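AbyA5 (Verrucosispora maris, PDB 4YWF) catalyses acetate elimination in spirotetronate biosynthesis as an esterase-like lyase of the alpha/beta-hydrolase superfamily. Local coordinates at residues A[57-62]-A[86-91]; A[62-67]-A[97-102]; A[69-74]-A[81-86]; A[105-110]-A[130-135]. The protein carries 4 engineered substitutions. All coordinates share one frame; numbering follows the deposited sequence.

Following the chain from the N terminus, three of the contacts start on helix 59-72. Interaction 1 joins its first turn to the C-terminal end of helix 76-87, closing a loop of 23 residues. Interaction 2 leaves the same helix at 62-67 and reaches 97-102 on helix 94-111; its segments alternate with those of interaction 1, so the two loops cross. Interaction 3, between 69-74 and 81-86, spans the short turn between helices 59-72 and 76-87 and nests inside both. Interaction 4 opens only after these have closed: it runs from 105-110, further along helix 94-111, to strand 127-134, tying the helical group to the central mixed beta-sheet.

Interaction 1 of 4, residues A[57-62]-A[86-91]; sequences RSWTTQ and ARFPFV
Trp59 and Thr60, in the first turn of helix 59-72, reach across to Ala86 and Phe88, where helix 76-87 ends. The Trp59 indole and the Phe88 ring pass each other at a slant, meeting where CZ2 of Trp59 lies 4.0 Å from CD1 of Phe88. Trp59 swings its ring away from its own backbone N (chi1 169°), which carries the pyrrole edge to the carbonyls of the helix end. Ala86 O lies close to the indole plane at that edge, 3.6 Å from Trp59 NE1, but the N-H goes to the backbone O of the engineered Met85. Thr60 turns its hydroxyl beside its own backbone N and donates OG1 to Ala86 O at 3.0 Å, with a C=O...O angle of 152° and a tilt of 15° from the carbonyl plane. Behind the ring pair, CB of Pro89, which follows a cis peptide bond, sits over the centre of one Phe88 face at 3.9 Å from the plane. Two neighbouring carbonyl oxygens at the buried C-terminal end of helix 76-87 thus each find a side-chain donor on helix 59-72, beside the indole edge.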
loop_
_atom_site.group_PDB
_atom_site.type_symbol
_atom_site.label_atom_id
_atom_site.label_comp_id
_atom_site.label_asym_id
_atom_site.label_seq_id
_atom_site.Cartn_x
_atom_site.Cartn_y
_atom_site.Cartn_z
ATOM N N ARG A 57 12.342 -15.414 -22.467
ATOM C CA ARG A 57 12.729 -15.777 -21.118
ATOM C C ARG A 57 12.748 -14.571 -20.165
ATOM O O ARG A 57 13.246 -14.662 -19.059
ATOM C CB ARG A 57 14.081 -16.500 -21.144
ATOM N N SER A 58 12.174 -13.440 -20.575
ATOM C CA SER A 58 12.144 -12.252 -19.664
ATOM C C SER A 58 11.153 -12.420 -18.496
ATOM O O SER A 58 10.247 -13.269 -18.542
ATOM C CB SER A 58 11.923 -10.970 -20.443
ATOM O OG SER A 58 10.583 -10.874 -20.892
ATOM N N TRP A 59 11.384 -11.665 -17.425
ATOM C CA TRP A 59 10.467 -11.567 -16.289
ATOM C C TRP A 59 9.030 -11.323 -16.747
ATOM O O TRP A 59 8.169 -12.172 -16.508
ATOM C CB TRP A 59 10.920 -10.442 -15.376
ATOM C CG TRP A 59 9.941 -10.049 -14.321
ATOM C CD1 TRP A 59 8.919 -9.116 -14.427
ATOM C CD2 TRP A 59 9.918 -10.505 -12.988
ATOM N NE1 TRP A 59 8.263 -8.996 -13.231
ATOM C CE2 TRP A 59 8.861 -9.829 -12.325
ATOM C CE3 TRP A 59 10.687 -11.427 -12.272
ATOM C CZ2 TRP A 59 8.543 -10.061 -10.989
ATOM C CZ3 TRP A 59 10.386 -11.628 -10.912
ATOM C CH2 TRP A 59 9.321 -10.958 -10.297
ATOM N N THR A 60 8.811 -10.227 -17.492
ATOM C CA THR A 60 7.431 -9.785 -17.841
ATOM C C THR A 60 6.746 -10.838 -18.745
ATOM O O THR A 60 5.631 -11.299 -18.439
ATOM C CB THR A 60 7.379 -8.364 -18.455
ATOM O OG1 THR A 60 7.825 -7.339 -17.495
ATOM C CG2 THR A 60 5.933 -8.049 -18.956
ATOM N N THR A 61 7.435 -11.301 -19.793
ATOM C CA THR A 61 6.845 -12.320 -20.660
ATOM C C THR A 61 6.443 -13.563 -19.920
ATOM O O THR A 61 5.383 -14.120 -20.195
ATOM C CB THR A 61 7.781 -12.758 -21.802
ATOM O OG1 THR A 61 8.098 -11.627 -22.615
ATOM C CG2 THR A 61 7.094 -13.813 -22.645
ATOM N N GLN A 62 7.319 -14.039 -19.029
ATOM C CA GLN A 62 7.059 -15.288 -18.279
ATOM C C GLN A 62 5.855 -15.166 -17.314
ATOM O O GLN A 62 5.010 -16.055 -17.214
ATOM C CB GLN A 62 8.315 -15.736 -17.489
ATOM C CG GLN A 62 9.405 -16.467 -18.289
ATOM C CD GLN A 62 8.878 -17.647 -19.121
ATOM O OE1 GLN A 62 9.383 -17.945 -20.190
ATOM N NE2 GLN A 62 7.850 -18.295 -18.638
ATOM N N ALA A 86 4.022 -9.546 -13.231
ATOM C CA ALA A 86 4.574 -9.111 -14.502
ATOM C C ALA A 86 4.897 -7.615 -14.617
ATOM O O ALA A 86 5.877 -7.201 -15.244
ATOM C CB ALA A 86 3.596 -9.501 -15.587
ATOM N N ARG A 87 3.996 -6.799 -14.086
ATOM C CA ARG A 87 4.136 -5.346 -14.059
ATOM C C ARG A 87 5.082 -4.838 -12.943
ATOM O O ARG A 87 5.584 -3.744 -13.021
ATOM C CB ARG A 87 2.706 -4.739 -13.940
ATOM C CG ARG A 87 2.610 -3.424 -13.240
ATOM C CD ARG A 87 1.952 -3.360 -11.874
ATOM N NE ARG A 87 2.388 -4.149 -10.741
ATOM C CZ ARG A 87 3.036 -3.732 -9.643
ATOM N NH1 ARG A 87 3.542 -2.478 -9.480
ATOM N NH2 ARG A 87 3.213 -4.634 -8.684
ATOM N N PHE A 88 5.313 -5.638 -11.900
ATOM C CA PHE A 88 6.234 -5.298 -10.819
ATOM C C PHE A 88 7.616 -5.056 -11.384
ATOM O O PHE A 88 8.038 -5.807 -12.275
ATOM C CB PHE A 88 6.282 -6.450 -9.851
ATOM C CG PHE A 88 7.250 -6.304 -8.724
ATOM C CD1 PHE A 88 8.580 -6.711 -8.881
ATOM C CD2 PHE A 88 6.824 -5.879 -7.479
ATOM C CE1 PHE A 88 9.480 -6.638 -7.833
ATOM C CE2 PHE A 88 7.718 -5.784 -6.439
ATOM C CZ PHE A 88 9.056 -6.165 -6.612
ATOM N N PRO A 89 8.346 -4.042 -10.868
ATOM C CA PRO A 89 8.010 -3.165 -9.727
ATOM C C PRO A 89 7.162 -1.913 -10.089
ATOM O O PRO A 89 6.537 -1.288 -9.222
ATOM C CB PRO A 89 9.391 -2.836 -9.179
ATOM C CG PRO A 89 10.269 -2.705 -10.483
ATOM C CD PRO A 89 9.734 -3.820 -11.348
ATOM N N PHE A 90 7.132 -1.545 -11.366
ATOM C CA PHE A 90 6.367 -0.404 -11.888
ATOM C C PHE A 90 6.460 -0.391 -13.428
ATOM O O PHE A 90 7.381 -0.930 -14.018
ATOM C CB PHE A 90 6.825 0.971 -11.331
ATOM C CG PHE A 90 8.130 1.446 -11.876
ATOM C CD1 PHE A 90 9.339 1.042 -11.279
ATOM C CD2 PHE A 90 8.166 2.309 -12.944
ATOM C CE1 PHE A 90 10.574 1.465 -11.772
ATOM C CE2 PHE A 90 9.384 2.740 -13.432
ATOM C CZ PHE A 90 10.588 2.302 -12.862
ATOM N N VAL A 91 5.478 0.216 -14.066
ATOM C CA VAL A 91 5.319 0.082 -15.500
ATOM C C VAL A 91 6.342 0.941 -16.224
ATOM O O VAL A 91 6.323 2.151 -16.112
ATOM C CB VAL A 91 3.894 0.437 -15.949
ATOM C CG1 VAL A 91 3.791 0.544 -17.479
ATOM C CG2 VAL A 91 2.924 -0.616 -15.452
#

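Interaction 2 of 4, residues A[62-67]-A[97-102]; sequences QWIRAG and AEALRR
Three consecutive helices pack side by side here, and Ile64 of helix 59-72 bridges to Ala99 and Arg102 of helix 94-111, two helices that run in broadly the same direction with helix 76-87 between them in sequence. Their backbones come near, with the CA atoms of Ile64 and Ala99 6.5 Å apart. Ile64 divides its two branches between two partners. The CG1 branch, beside the backbone N, lies against the methyl of Ala99, with Ile64 CG1 3.9 Å from Ala99 CB and the terminal CD1 almost as near. The CG2 methyl sits over one face of the Arg102 guanidinium, 3.3 Å from NH1 of Arg102, and the two side chains cross at about a right angle.

A bend at chi3 (65°) folds the Arg102 chain back so that the guanidinium also serves Glu98, one turn earlier in the same helix: Arg102 NH1 meets Glu98 OE2 at 2.9 Å in a salt bridge, on the anti side of the carboxylate and 30° out of its plane. NH2 makes a weak bond to Tyr83 OH of the middle helix. With a leucine in place of Arg102, Glu98 would probably be left without this positive mate and Tyr83 without its weak donor.

No hydrogen bond joins the two segments; what links them is van der Waals contact of Ile64 with a methyl and with the flat face of a guanidinium whose NH1 and NH2 each have a polar partner, Glu98 and, weakly, Tyr83.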
loop_
_atom_site.group_PDB
_atom_site.type_symbol
_atom_site.label_atom_id
_atom_site.label_comp_id
_atom_site.label_asym_id
_atom_site.label_seq_id
_atom_site.Cartn_x
_atom_site.Cartn_y
_atom_site.Cartn_z
ATOM N N GLN A 62 7.319 -14.039 -19.029
ATOM C CA GLN A 62 7.059 -15.288 -18.279
ATOM C C GLN A 62 5.855 -15.166 -17.314
ATOM O O GLN A 62 5.010 -16.055 -17.214
ATOM C CB GLN A 62 8.315 -15.736 -17.489
ATOM C CG GLN A 62 9.405 -16.467 -18.289
ATOM C CD GLN A 62 8.878 -17.647 -19.121
ATOM O OE1 GLN A 62 9.383 -17.945 -20.190
ATOM N NE2 GLN A 62 7.850 -18.295 -18.638
ATOM N N TRP A 63 5.808 -14.081 -16.571
ATOM C CA TRP A 63 4.691 -13.818 -15.680
ATOM C C TRP A 63 3.366 -13.635 -16.447
ATOM O O TRP A 63 2.368 -14.185 -16.013
ATOM C CB TRP A 63 5.002 -12.641 -14.767
ATOM C CG TRP A 63 5.980 -13.058 -13.788
ATOM C CD1 TRP A 63 7.300 -12.669 -13.673
ATOM C CD2 TRP A 63 5.764 -14.050 -12.799
ATOM N NE1 TRP A 63 7.897 -13.364 -12.645
ATOM C CE2 TRP A 63 6.960 -14.210 -12.096
ATOM C CE3 TRP A 63 4.664 -14.838 -12.453
ATOM C CZ2 TRP A 63 7.069 -15.097 -11.063
ATOM C CZ3 TRP A 63 4.767 -15.689 -11.443
ATOM C CH2 TRP A 63 5.959 -15.846 -10.758
ATOM N N ILE A 64 3.392 -12.943 -17.574
ATOM C CA ILE A 64 2.220 -12.877 -18.474
ATOM C C ILE A 64 1.715 -14.294 -18.920
ATOM O O ILE A 64 0.495 -14.558 -18.889
ATOM C CB ILE A 64 2.412 -11.897 -19.650
ATOM C CG1 ILE A 64 2.479 -10.398 -19.184
ATOM C CG2 ILE A 64 1.302 -12.060 -20.672
ATOM C CD1 ILE A 64 2.831 -9.408 -20.309
ATOM N N ARG A 65 2.625 -15.158 -19.352
ATOM C CA ARG A 65 2.262 -16.492 -19.813
ATOM C C ARG A 65 1.664 -17.297 -18.684
ATOM O O ARG A 65 0.698 -17.975 -18.897
ATOM C CB ARG A 65 3.489 -17.236 -20.356
ATOM N N ALA A 66 2.216 -17.165 -17.484
ATOM C CA ALA A 66 1.679 -17.806 -16.284
ATOM C C ALA A 66 0.308 -17.278 -15.965
ATOM O O ALA A 66 -0.609 -18.040 -15.676
ATOM C CB ALA A 66 2.602 -17.560 -15.090
ATOM N N GLY A 67 0.186 -15.961 -15.989
ATOM C CA GLY A 67 -1.112 -15.332 -15.888
ATOM C C GLY A 67 -2.139 -15.866 -16.888
ATOM O O GLY A 67 -3.292 -16.071 -16.513
ATOM N N ALA A 97 3.014 -2.349 -19.314
ATOM C CA ALA A 97 1.788 -1.559 -19.464
ATOM C C ALA A 97 0.634 -2.512 -19.804
ATOM O O ALA A 97 -0.444 -2.432 -19.247
ATOM C CB ALA A 97 1.924 -0.493 -20.538
ATOM N N GLU A 98 0.889 -3.429 -20.695
ATOM C CA GLU A 98 -0.052 -4.516 -21.027
ATOM C C GLU A 98 -0.430 -5.384 -19.812
ATOM O O GLU A 98 -1.607 -5.618 -19.527
ATOM C CB GLU A 98 0.519 -5.384 -22.126
ATOM C CG GLU A 98 -0.420 -6.496 -22.627
ATOM C CD GLU A 98 0.273 -7.511 -23.525
ATOM O OE1 GLU A 98 1.348 -7.223 -24.060
ATOM O OE2 GLU A 98 -0.266 -8.616 -23.720
ATOM N N ALA A 99 0.582 -5.853 -19.103
ATOM C CA ALA A 99 0.357 -6.638 -17.944
ATOM C C ALA A 99 -0.514 -5.941 -16.938
ATOM O O ALA A 99 -1.399 -6.586 -16.328
ATOM C CB ALA A 99 1.702 -7.084 -17.317
ATOM N N LEU A 100 -0.328 -4.633 -16.744
ATOM C CA LEU A 100 -1.124 -3.919 -15.744
ATOM C C LEU A 100 -2.547 -3.843 -16.199
ATOM O O LEU A 100 -3.491 -4.056 -15.376
ATOM C CB LEU A 100 -0.647 -2.482 -15.442
ATOM C CG LEU A 100 -1.584 -1.607 -14.624
ATOM C CD1 LEU A 100 -1.637 -2.299 -13.261
ATOM C CD2 LEU A 100 -1.063 -0.141 -14.550
ATOM N N ARG A 101 -2.726 -3.528 -17.491
ATOM C CA ARG A 101 -4.090 -3.539 -17.994
ATOM C C ARG A 101 -4.746 -4.943 -17.819
ATOM O O ARG A 101 -5.930 -5.025 -17.450
ATOM C CB ARG A 101 -4.147 -3.099 -19.440
ATOM C CG ARG A 101 -5.548 -3.210 -20.012
ATOM C CD ARG A 101 -6.558 -2.314 -19.250
ATOM N NE ARG A 101 -7.953 -2.642 -19.598
ATOM C CZ ARG A 101 -9.017 -2.408 -18.837
ATOM N NH1 ARG A 101 -8.886 -1.831 -17.630
ATOM N NH2 ARG A 101 -10.222 -2.777 -19.271
ATOM N N ARG A 102 -4.007 -6.035 -18.078
ATOM C CA ARG A 102 -4.643 -7.369 -18.007
ATOM C C ARG A 102 -4.988 -7.733 -16.567
ATOM O O ARG A 102 -6.040 -8.314 -16.273
ATOM C CB ARG A 102 -3.767 -8.433 -18.701
ATOM C CG ARG A 102 -3.546 -8.061 -20.148
ATOM C CD ARG A 102 -2.483 -8.909 -20.816
ATOM N NE ARG A 102 -2.923 -10.280 -20.881
ATOM C CZ ARG A 102 -2.334 -11.239 -21.611
ATOM N NH1 ARG A 102 -1.282 -10.982 -22.362
ATOM N NH2 ARG A 102 -2.796 -12.466 -21.580
#

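Interaction 3 of 4, residues A[69-74]-A[81-86]. Engineered in segment 81-86: Met85 (natural residue Leu).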
loop_
_atom_site.group_PDB
_atom_site.type_symbol
_atom_site.label_atom_id
_atom_site.label_comp_id
_atom_site.label_asym_id
_atom_site.label_seq_id
_atom_site.Cartn_x
_atom_site.Cartn_y
_atom_site.Cartn_z
ATOM N N GLU A 69 -2.394 -18.690 -18.687
ATOM C CA GLU A 69 -2.753 -20.062 -18.270
ATOM C C GLU A 69 -3.786 -20.179 -17.125
ATOM O O GLU A 69 -4.651 -21.104 -17.124
ATOM C CB GLU A 69 -1.453 -20.706 -17.758
ATOM C CG GLU A 69 -1.533 -22.188 -17.540
ATOM C CD GLU A 69 -2.117 -22.540 -16.217
ATOM O OE1 GLU A 69 -1.602 -22.045 -15.190
ATOM O OE2 GLU A 69 -3.086 -23.325 -16.181
ATOM N N ARG A 70 -3.628 -19.328 -16.086
ATOM C CA ARG A 70 -4.572 -19.328 -14.970
ATOM C C ARG A 70 -5.864 -18.725 -15.463
ATOM O O ARG A 70 -6.923 -19.205 -15.114
ATOM C CB ARG A 70 -4.115 -18.505 -13.779
ATOM C CG ARG A 70 -2.744 -18.795 -13.198
ATOM C CD ARG A 70 -2.456 -20.239 -12.920
ATOM N NE ARG A 70 -3.592 -20.918 -12.361
ATOM C CZ ARG A 70 -4.179 -22.002 -12.851
ATOM N NH1 ARG A 70 -3.726 -22.602 -13.940
ATOM N NH2 ARG A 70 -5.230 -22.515 -12.224
ATOM N N GLU A 71 -5.774 -17.658 -16.259
ATOM C CA GLU A 71 -6.996 -17.012 -16.832
ATOM C C GLU A 71 -7.780 -17.995 -17.699
ATOM O O GLU A 71 -9.018 -18.075 -17.568
ATOM C CB GLU A 71 -6.685 -15.757 -17.631
ATOM C CG GLU A 71 -7.912 -15.017 -18.112
ATOM C CD GLU A 71 -7.583 -13.688 -18.749
ATOM O OE1 GLU A 71 -6.376 -13.386 -18.901
ATOM O OE2 GLU A 71 -8.529 -12.940 -19.088
ATOM N N GLN A 72 -7.073 -18.776 -18.524
ATOM C CA GLN A 72 -7.730 -19.730 -19.415
ATOM C C GLN A 72 -8.373 -20.876 -18.592
ATOM O O GLN A 72 -9.434 -21.349 -18.922
ATOM C CB GLN A 72 -6.727 -20.244 -20.469
ATOM N N ALA A 73 -7.758 -21.301 -17.502
ATOM C CA ALA A 73 -8.378 -22.251 -16.603
ATOM C C ALA A 73 -9.524 -21.656 -15.735
ATOM O O ALA A 73 -10.103 -22.357 -14.931
ATOM C CB ALA A 73 -7.355 -22.858 -15.708
ATOM N N GLY A 74 -9.835 -20.373 -15.883
ATOM C CA GLY A 74 -10.869 -19.720 -15.061
ATOM C C GLY A 74 -10.490 -19.395 -13.612
ATOM O O GLY A 74 -11.371 -19.075 -12.812
ATOM N N THR A 81 -2.861 -12.119 -9.670
ATOM C CA THR A 81 -1.545 -12.108 -9.045
ATOM C C THR A 81 -0.433 -12.177 -10.086
ATOM O O THR A 81 0.559 -11.454 -9.983
ATOM C CB THR A 81 -1.400 -13.331 -8.093
ATOM O OG1 THR A 81 -2.488 -13.324 -7.163
ATOM C CG2 THR A 81 -0.068 -13.286 -7.356
ATOM N N PHE A 82 -0.552 -13.086 -11.060
ATOM C CA PHE A 82 0.510 -13.268 -12.012
ATOM C C PHE A 82 0.691 -12.093 -12.957
ATOM O O PHE A 82 1.805 -11.736 -13.140
ATOM C CB PHE A 82 0.460 -14.579 -12.795
ATOM C CG PHE A 82 0.677 -15.799 -11.968
ATOM C CD1 PHE A 82 1.285 -15.739 -10.710
ATOM C CD2 PHE A 82 0.246 -17.024 -12.430
ATOM C CE1 PHE A 82 1.453 -16.890 -9.950
ATOM C CE2 PHE A 82 0.462 -18.161 -11.696
ATOM C CZ PHE A 82 1.011 -18.101 -10.437
ATOM N N TYR A 83 -0.378 -11.477 -13.476
ATOM C CA TYR A 83 -0.255 -10.236 -14.229
ATOM C C TYR A 83 0.327 -9.137 -13.347
ATOM O O TYR A 83 1.118 -8.338 -13.805
ATOM C CB TYR A 83 -1.599 -9.824 -14.839
ATOM C CG TYR A 83 -2.187 -10.755 -15.869
ATOM C CD1 TYR A 83 -1.382 -11.406 -16.817
ATOM C CD2 TYR A 83 -3.568 -10.952 -15.952
ATOM C CE1 TYR A 83 -1.930 -12.250 -17.801
ATOM C CE2 TYR A 83 -4.124 -11.802 -16.925
ATOM C CZ TYR A 83 -3.271 -12.456 -17.828
ATOM O OH TYR A 83 -3.797 -13.251 -18.770
ATOM N N ASN A 84 -0.067 -9.094 -12.080
ATOM C CA ASN A 84 0.502 -8.128 -11.118
ATOM C C ASN A 84 2.030 -8.249 -11.072
ATOM O O ASN A 84 2.755 -7.276 -11.305
ATOM C CB ASN A 84 -0.150 -8.341 -9.727
ATOM C CG ASN A 84 0.376 -7.409 -8.659
ATOM O OD1 ASN A 84 1.157 -6.453 -8.878
ATOM N ND2 ASN A 84 -0.131 -7.618 -7.513
HETATM N N MSE A 85 2.518 -9.477 -10.862
HETATM C CA MSE A 85 3.964 -9.728 -10.809
HETATM C C MSE A 85 4.632 -9.273 -12.090
HETATM O O MSE A 85 5.705 -8.689 -12.056
HETATM C CB MSE A 85 4.261 -11.193 -10.612
HETATM C CG MSE A 85 3.892 -11.622 -9.221
HETATM SE SE MSE A 85 4.976 -10.476 -8.044
HETATM C CE MSE A 85 3.597 -9.276 -7.290
ATOM N N ALA A 86 4.022 -9.546 -13.231
ATOM C CA ALA A 86 4.574 -9.111 -14.502
ATOM C C ALA A 86 4.897 -7.615 -14.617
ATOM O O ALA A 86 5.877 -7.201 -15.244
ATOM C CB ALA A 86 3.596 -9.501 -15.587
#
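Arg70 and Glu71 of helix 59-72 face Phe82 and Tyr83 of helix 76-87, and the contact is closest at the Tyr83 end. There the phenol donates OH to Glu71 OE1 at 2.6 Å, approaching nearly along the C-O axis. OE1 lies at the edge of the tyrosine ring and close to its plane, while the carboxylate is turned 77° from that ring. Glu71 gets there fully stretched, CG anti to the backbone N (chi1 -175°) and straight beyond. Val106 of helix 94-111 packs against both; Tyr83 is buried, while Glu71 remains partly exposed. A phenylalanine in place of Tyr83 is likely to leave the Glu71 carboxylate without its hydroxyl partner and free to turn. The close packing also takes in the aliphatic part of Arg70, whose CG rests 3.6 Å from Phe82 CD2 in an oblique crossing. Behind Phe82, its ring meets Trp63, with Ala66 alongside.

The two segments are the arms of a helical hairpin. Helix 59-72 stops in a Schellman motif in which Gly74, with positive phi, bonds its N to Glu71 O at 3.0 Å, and a short turn then leads into helix 76-87.

The solvent side lies at this exposed glycine, at Glu69 and at the end of Arg70. Bent at both chi2 and chi3, the arginine curls back over its own helix, and the guanidinium pairs with exposed Glu69 rather than lying on the ring; the modelled length of that salt bridge is too short to be trusted.

Interaction 4 of 4, residues A[105-110]-A[130-135]; sequences AVFDRW and RAWAAG
The Trp132 indole takes Phe107 over one face and Asp108 at its edge. CE2 of Phe107 stands 3.7 Å above the indole plane, over its centre, and the phenyl comes in edge first: its centroid is 4.9 Å from that of the five-membered ring of Trp132, with the planes at 63°, a T-shaped (edge-to-face) pair. The closest atoms are Phe107 CD2 and Trp132 CE2, at 3.7 Å. Phe107 gains this position by placing CG anti to its backbone N (chi1 -177°), which carries the ring off the helix toward the strand. At the far rim of the indole, Asp108 OD1 lies near the ring plane, 3.7 Å from Trp132 CH2, where the carboxylate would probably favour the weakly positive ring hydrogens; its main partner is Arg111, in a salt bridge. The indole N-H is held by Glu156, which also touches Phe107. Trp132 belongs to strand 127-134, which lies between strands 118-124 and 171-174, antiparallel to both, near one margin of the alpha/beta-hydrolase sheet. Phe107 projects from helix 94-111, and Thr80 of helix 76-87 packs against it, while Leu162 of helix 162-167 touches Trp132, so the aromatic pair lies where these helices meet the sheet.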
loop_
_atom_site.group_PDB
_atom_site.type_symbol
_atom_site.label_atom_id
_atom_site.label_comp_id
_atom_site.label_asym_id
_atom_site.label_seq_id
_atom_site.Cartn_x
_atom_site.Cartn_y
_atom_site.Cartn_z
ATOM N N ALA A 105 -8.199 -5.733 -15.725
ATOM C CA ALA A 105 -9.309 -6.375 -16.445
ATOM C C ALA A 105 -9.780 -7.731 -15.855
ATOM O O ALA A 105 -10.998 -7.953 -15.743
ATOM C CB ALA A 105 -8.966 -6.547 -17.928
ATOM N N VAL A 106 -8.849 -8.643 -15.528
ATOM C CA VAL A 106 -9.227 -9.920 -14.978
ATOM C C VAL A 106 -9.797 -9.747 -13.581
ATOM O O VAL A 106 -10.732 -10.415 -13.196
ATOM C CB VAL A 106 -8.121 -11.031 -14.969
ATOM C CG1 VAL A 106 -7.739 -11.353 -16.380
ATOM C CG2 VAL A 106 -6.905 -10.671 -14.160
ATOM N N PHE A 107 -9.217 -8.842 -12.799
ATOM C CA PHE A 107 -9.799 -8.558 -11.529
ATOM C C PHE A 107 -11.247 -7.975 -11.669
ATOM O O PHE A 107 -12.183 -8.387 -10.889
ATOM C CB PHE A 107 -8.929 -7.665 -10.657
ATOM C CG PHE A 107 -9.527 -7.460 -9.329
ATOM C CD1 PHE A 107 -9.392 -8.430 -8.358
ATOM C CD2 PHE A 107 -10.417 -6.415 -9.124
ATOM C CE1 PHE A 107 -10.050 -8.334 -7.141
ATOM C CE2 PHE A 107 -11.084 -6.298 -7.911
ATOM C CZ PHE A 107 -10.901 -7.284 -6.929
ATOM N N ASP A 108 -11.422 -7.076 -12.632
ATOM C CA ASP A 108 -12.716 -6.409 -12.865
ATOM C C ASP A 108 -13.777 -7.505 -13.167
ATOM O O ASP A 108 -14.923 -7.433 -12.688
ATOM C CB ASP A 108 -12.627 -5.429 -14.002
ATOM C CG ASP A 108 -13.914 -4.614 -14.201
ATOM O OD1 ASP A 108 -14.752 -4.365 -13.303
ATOM O OD2 ASP A 108 -14.110 -4.183 -15.319
ATOM N N ARG A 109 -13.367 -8.474 -13.985
ATOM C CA ARG A 109 -14.159 -9.610 -14.394
ATOM C C ARG A 109 -14.502 -10.475 -13.150
ATOM O O ARG A 109 -15.677 -10.759 -12.895
ATOM C CB ARG A 109 -13.447 -10.384 -15.497
ATOM N N TRP A 110 -13.516 -10.755 -12.299
ATOM C CA TRP A 110 -13.815 -11.467 -11.050
ATOM C C TRP A 110 -14.788 -10.785 -10.091
ATOM O O TRP A 110 -15.694 -11.413 -9.530
ATOM C CB TRP A 110 -12.547 -11.727 -10.273
ATOM C CG TRP A 110 -12.801 -12.434 -8.977
ATOM C CD1 TRP A 110 -12.936 -13.766 -8.797
ATOM C CD2 TRP A 110 -12.855 -11.851 -7.682
ATOM N NE1 TRP A 110 -13.102 -14.045 -7.492
ATOM C CE2 TRP A 110 -13.047 -12.892 -6.771
ATOM C CE3 TRP A 110 -12.759 -10.546 -7.209
ATOM C CZ2 TRP A 110 -13.172 -12.677 -5.386
ATOM C CZ3 TRP A 110 -12.885 -10.322 -5.855
ATOM C CH2 TRP A 110 -13.118 -11.377 -4.956
ATOM N N ARG A 130 -8.068 5.582 -9.293
ATOM C CA ARG A 130 -9.086 4.528 -9.143
ATOM C C ARG A 130 -8.960 3.766 -7.823
ATOM O O ARG A 130 -7.865 3.653 -7.251
ATOM C CB ARG A 130 -9.052 3.523 -10.325
ATOM C CG ARG A 130 -9.626 4.108 -11.595
ATOM C CD ARG A 130 -9.213 3.367 -12.851
ATOM N NE ARG A 130 -10.238 3.509 -13.891
ATOM C CZ ARG A 130 -10.874 2.508 -14.501
ATOM N NH1 ARG A 130 -10.579 1.239 -14.239
ATOM N NH2 ARG A 130 -11.818 2.777 -15.401
ATOM N N ALA A 131 -10.085 3.208 -7.364
ATOM C CA ALA A 131 -10.155 2.497 -6.090
ATOM C C ALA A 131 -11.199 1.414 -6.208
ATOM O O ALA A 131 -12.088 1.476 -7.090
ATOM C CB ALA A 131 -10.473 3.506 -4.979
ATOM N N TRP A 132 -11.104 0.407 -5.361
ATOM C CA TRP A 132 -12.121 -0.627 -5.260
ATOM C C TRP A 132 -12.713 -0.523 -3.875
ATOM O O TRP A 132 -11.974 -0.265 -2.930
ATOM C CB TRP A 132 -11.525 -2.018 -5.434
ATOM C CG TRP A 132 -11.037 -2.280 -6.781
ATOM C CD1 TRP A 132 -9.724 -2.374 -7.190
ATOM C CD2 TRP A 132 -11.842 -2.493 -7.952
ATOM N NE1 TRP A 132 -9.671 -2.639 -8.559
ATOM C CE2 TRP A 132 -10.957 -2.712 -9.041
ATOM C CE3 TRP A 132 -13.223 -2.564 -8.178
ATOM C CZ2 TRP A 132 -11.413 -2.939 -10.327
ATOM C CZ3 TRP A 132 -13.671 -2.848 -9.475
ATOM C CH2 TRP A 132 -12.772 -3.035 -10.513
ATOM N N ALA A 133 -14.023 -0.714 -3.745
ATOM C CA ALA A 133 -14.675 -0.563 -2.454
ATOM C C ALA A 133 -15.761 -1.602 -2.221
ATOM O O ALA A 133 -16.288 -2.177 -3.169
ATOM C CB ALA A 133 -15.283 0.810 -2.343
ATOM N N ALA A 134 -16.078 -1.814 -0.938
ATOM C CA ALA A 134 -17.190 -2.693 -0.575
ATOM C C ALA A 134 -17.728 -2.212 0.712
ATOM O O ALA A 134 -17.069 -1.429 1.401
ATOM C CB ALA A 134 -16.773 -4.136 -0.446
ATOM N N GLY A 135 -18.945 -2.642 1.023
ATOM C CA GLY A 135 -19.580 -2.260 2.295
ATOM C C GLY A 135 -20.125 -0.843 2.276
ATOM O O GLY A 135 -20.443 -0.308 3.330
#